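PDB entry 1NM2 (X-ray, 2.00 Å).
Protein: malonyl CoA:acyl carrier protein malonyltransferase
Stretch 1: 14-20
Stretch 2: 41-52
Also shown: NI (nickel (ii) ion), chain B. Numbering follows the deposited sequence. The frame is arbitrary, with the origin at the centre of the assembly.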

# COMPACT_ATOMS: atom_id res chain seq x y z
N THR A 14 7.02 -8.38 -7.62
CA THR A 14 8.23 -8.98 -8.16
C THR A 14 7.91 -9.54 -9.54
O THR A 14 6.75 -9.82 -9.85
CB THR A 14 8.76 -10.13 -7.27
OG1 THR A 14 7.72 -11.11 -7.09
CG2 THR A 14 9.23 -9.60 -5.93
N PRO A 15 8.93 -9.71 -10.40
CA PRO A 15 8.72 -10.23 -11.75
C PRO A 15 7.94 -11.55 -11.79
O PRO A 15 8.27 -12.49 -11.07
CB PRO A 15 10.14 -10.40 -12.28
CG PRO A 15 10.89 -9.31 -11.58
CD PRO A 15 10.37 -9.44 -10.17
N GLY A 16 6.91 -11.59 -12.62
CA GLY A 16 6.09 -12.78 -12.78
C GLY A 16 5.18 -13.20 -11.63
O GLY A 16 4.60 -14.28 -11.67
N PHE A 17 5.03 -12.35 -10.62
CA PHE A 17 4.21 -12.70 -9.47
C PHE A 17 2.73 -12.96 -9.74
O PHE A 17 2.08 -13.68 -8.99
CB PHE A 17 4.35 -11.63 -8.38
CG PHE A 17 3.40 -10.47 -8.52
CD1 PHE A 17 2.17 -10.48 -7.86
CD2 PHE A 17 3.72 -9.37 -9.31
CE1 PHE A 17 1.28 -9.42 -7.98
CE2 PHE A 17 2.84 -8.30 -9.44
CZ PHE A 17 1.62 -8.32 -8.77
N LEU A 18 2.19 -12.39 -10.81
CA LEU A 18 0.78 -12.56 -11.13
C LEU A 18 0.48 -13.79 -11.98
O LEU A 18 -0.68 -14.19 -12.13
CB LEU A 18 0.27 -11.30 -11.84
CG LEU A 18 -1.23 -10.98 -11.84
CD1 LEU A 18 -1.73 -10.82 -10.41
CD2 LEU A 18 -1.47 -9.70 -12.64
N THR A 19 1.52 -14.40 -12.53
CA THR A 19 1.38 -15.57 -13.40
C THR A 19 0.35 -16.63 -12.97
O THR A 19 -0.60 -16.91 -13.70
CB THR A 19 2.74 -16.28 -13.61
OG1 THR A 19 3.70 -15.33 -14.11
CG2 THR A 19 2.61 -17.41 -14.61
N ASP A 20 0.54 -17.22 -11.79
CA ASP A 20 -0.37 -18.25 -11.31
C ASP A 20 -1.80 -17.73 -11.13
O ASP A 20 -2.77 -18.47 -11.34
CB ASP A 20 0.13 -18.85 -10.00
CG ASP A 20 1.37 -19.71 -10.18
OD1 ASP A 20 1.92 -20.21 -9.17
OD2 ASP A 20 1.80 -19.89 -11.34
N ASP A 41 -1.12 -2.75 -20.19
CA ASP A 41 -1.18 -4.21 -20.27
C ASP A 41 -0.77 -4.85 -18.94
O ASP A 41 0.37 -5.28 -18.76
CB ASP A 41 -0.26 -4.69 -21.40
CG ASP A 41 -0.44 -6.17 -21.72
OD1 ASP A 41 0.08 -6.61 -22.76
OD2 ASP A 41 -1.09 -6.89 -20.93
N LEU A 42 -1.72 -4.91 -18.01
CA LEU A 42 -1.48 -5.47 -16.69
C LEU A 42 -0.95 -6.90 -16.73
O LEU A 42 -0.07 -7.25 -15.95
CB LEU A 42 -2.75 -5.41 -15.85
CG LEU A 42 -3.25 -3.99 -15.53
CD1 LEU A 42 -4.66 -4.06 -14.94
CD2 LEU A 42 -2.29 -3.30 -14.56
N ALA A 43 -1.49 -7.72 -17.62
CA ALA A 43 -1.05 -9.11 -17.74
C ALA A 43 0.44 -9.19 -18.07
O ALA A 43 1.17 -9.99 -17.49
CB ALA A 43 -1.87 -9.84 -18.82
N HIS A 44 0.90 -8.35 -18.99
CA HIS A 44 2.31 -8.36 -19.35
C HIS A 44 3.21 -7.98 -18.18
O HIS A 44 4.20 -8.66 -17.89
CB HIS A 44 2.58 -7.38 -20.50
CG HIS A 44 4.04 -7.08 -20.70
ND1 HIS A 44 4.91 -7.99 -21.24
CD2 HIS A 44 4.78 -6.00 -20.36
CE1 HIS A 44 6.13 -7.48 -21.24
NE2 HIS A 44 6.08 -6.27 -20.72
N PHE A 45 2.89 -6.89 -17.50
CA PHE A 45 3.71 -6.44 -16.39
C PHE A 45 3.69 -7.38 -15.20
O PHE A 45 4.62 -7.40 -14.40
CB PHE A 45 3.31 -5.03 -15.97
CG PHE A 45 3.64 -3.98 -17.00
CD1 PHE A 45 2.65 -3.43 -17.80
CD2 PHE A 45 4.96 -3.58 -17.19
CE1 PHE A 45 2.96 -2.49 -18.79
CE2 PHE A 45 5.29 -2.65 -18.17
CZ PHE A 45 4.28 -2.10 -18.97
N GLY A 46 2.63 -8.18 -15.08
CA GLY A 46 2.55 -9.12 -13.98
C GLY A 46 3.11 -10.49 -14.32
O GLY A 46 3.28 -11.32 -13.43
N THR A 47 3.41 -10.73 -15.60
CA THR A 47 3.94 -12.03 -16.00
C THR A 47 5.31 -12.04 -16.69
O THR A 47 6.22 -12.72 -16.24
CB THR A 47 2.95 -12.79 -16.92
OG1 THR A 47 2.74 -12.04 -18.12
CG2 THR A 47 1.62 -12.99 -16.23
N LYS A 48 5.45 -11.27 -17.77
CA LYS A 48 6.71 -11.24 -18.53
C LYS A 48 7.69 -10.13 -18.17
O LYS A 48 8.90 -10.30 -18.28
CB LYS A 48 6.41 -11.16 -20.03
CG LYS A 48 5.27 -12.05 -20.50
CD LYS A 48 5.57 -13.53 -20.31
CE LYS A 48 6.64 -14.02 -21.28
NZ LYS A 48 6.93 -15.47 -21.10
N ALA A 49 7.17 -8.97 -17.76
CA ALA A 49 8.02 -7.84 -17.41
C ALA A 49 9.05 -8.17 -16.33
O ALA A 49 8.76 -8.85 -15.36
CB ALA A 49 7.16 -6.66 -16.98
N ASP A 50 10.27 -7.66 -16.52
CA ASP A 50 11.33 -7.89 -15.55
C ASP A 50 11.35 -6.80 -14.48
O ASP A 50 10.45 -5.97 -14.41
CB ASP A 50 12.69 -7.97 -16.24
CG ASP A 50 12.94 -6.79 -17.16
OD1 ASP A 50 12.45 -5.67 -16.87
OD2 ASP A 50 13.66 -6.99 -18.16
N ALA A 51 12.40 -6.80 -13.68
CA ALA A 51 12.55 -5.84 -12.59
C ALA A 51 12.44 -4.36 -12.96
O ALA A 51 11.70 -3.62 -12.32
CB ALA A 51 13.86 -6.10 -11.86
N ASP A 52 13.17 -3.93 -13.99
CA ASP A 52 13.13 -2.52 -14.35
C ASP A 52 11.75 -2.03 -14.81
O ASP A 52 11.38 -0.89 -14.55
CB ASP A 52 14.21 -2.19 -15.39
CG ASP A 52 13.90 -2.75 -16.77
OD1 ASP A 52 13.01 -2.20 -17.46
OD2 ASP A 52 14.56 -3.73 -17.16
NI NI B . 14.16 -4.99 -18.78
O HOH W 1 6.52 -9.31 -14.22
O HOH W 2 12.71 -4.72 -19.74

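G46 loses the most surface to the other stretch, followed by P15 and T47. The closest CA pair is G16 and T47, 3.9 Å apart. Just beside it, G46 O accepts the one direct hydrogen bond between the stretches, from L18 N (3.0 Å, N-H...O angle 147°). F17 N lies 3.5 Å from G46 O, but its angle is too poor for a bond. G16 CA, 3.2 Å from G46 O, adds a CA-H...O contact. The L18 side chain, whose CA-to-CB bond points toward stretch 2, leaves no room for one on G46: an ideal CB would sit 2.7 Å from L18 CD2, a clash.

T47 offers its methyl to the turn, CG2 lying 3.8 Å from T19 OG1. Both hydroxyls are spent locally, T47 OG1 donating to A43 O (2.7 Å) and T19 OG1 to G16 O (2.8 Å), the latter within the type I turn from G16 to T19.

P15 packs farther along stretch 2: its CG is 3.6 Å from A51 N, and makes an apolar contact with A51 CB at 4.4 Å. Between these regions, water 1 accepts from G16 N (2.8 Å) and donates to F45 O (2.7 Å) and A49 O (2.6 Å), bridging G16 N and A49 O, which are 4.3 Å apart.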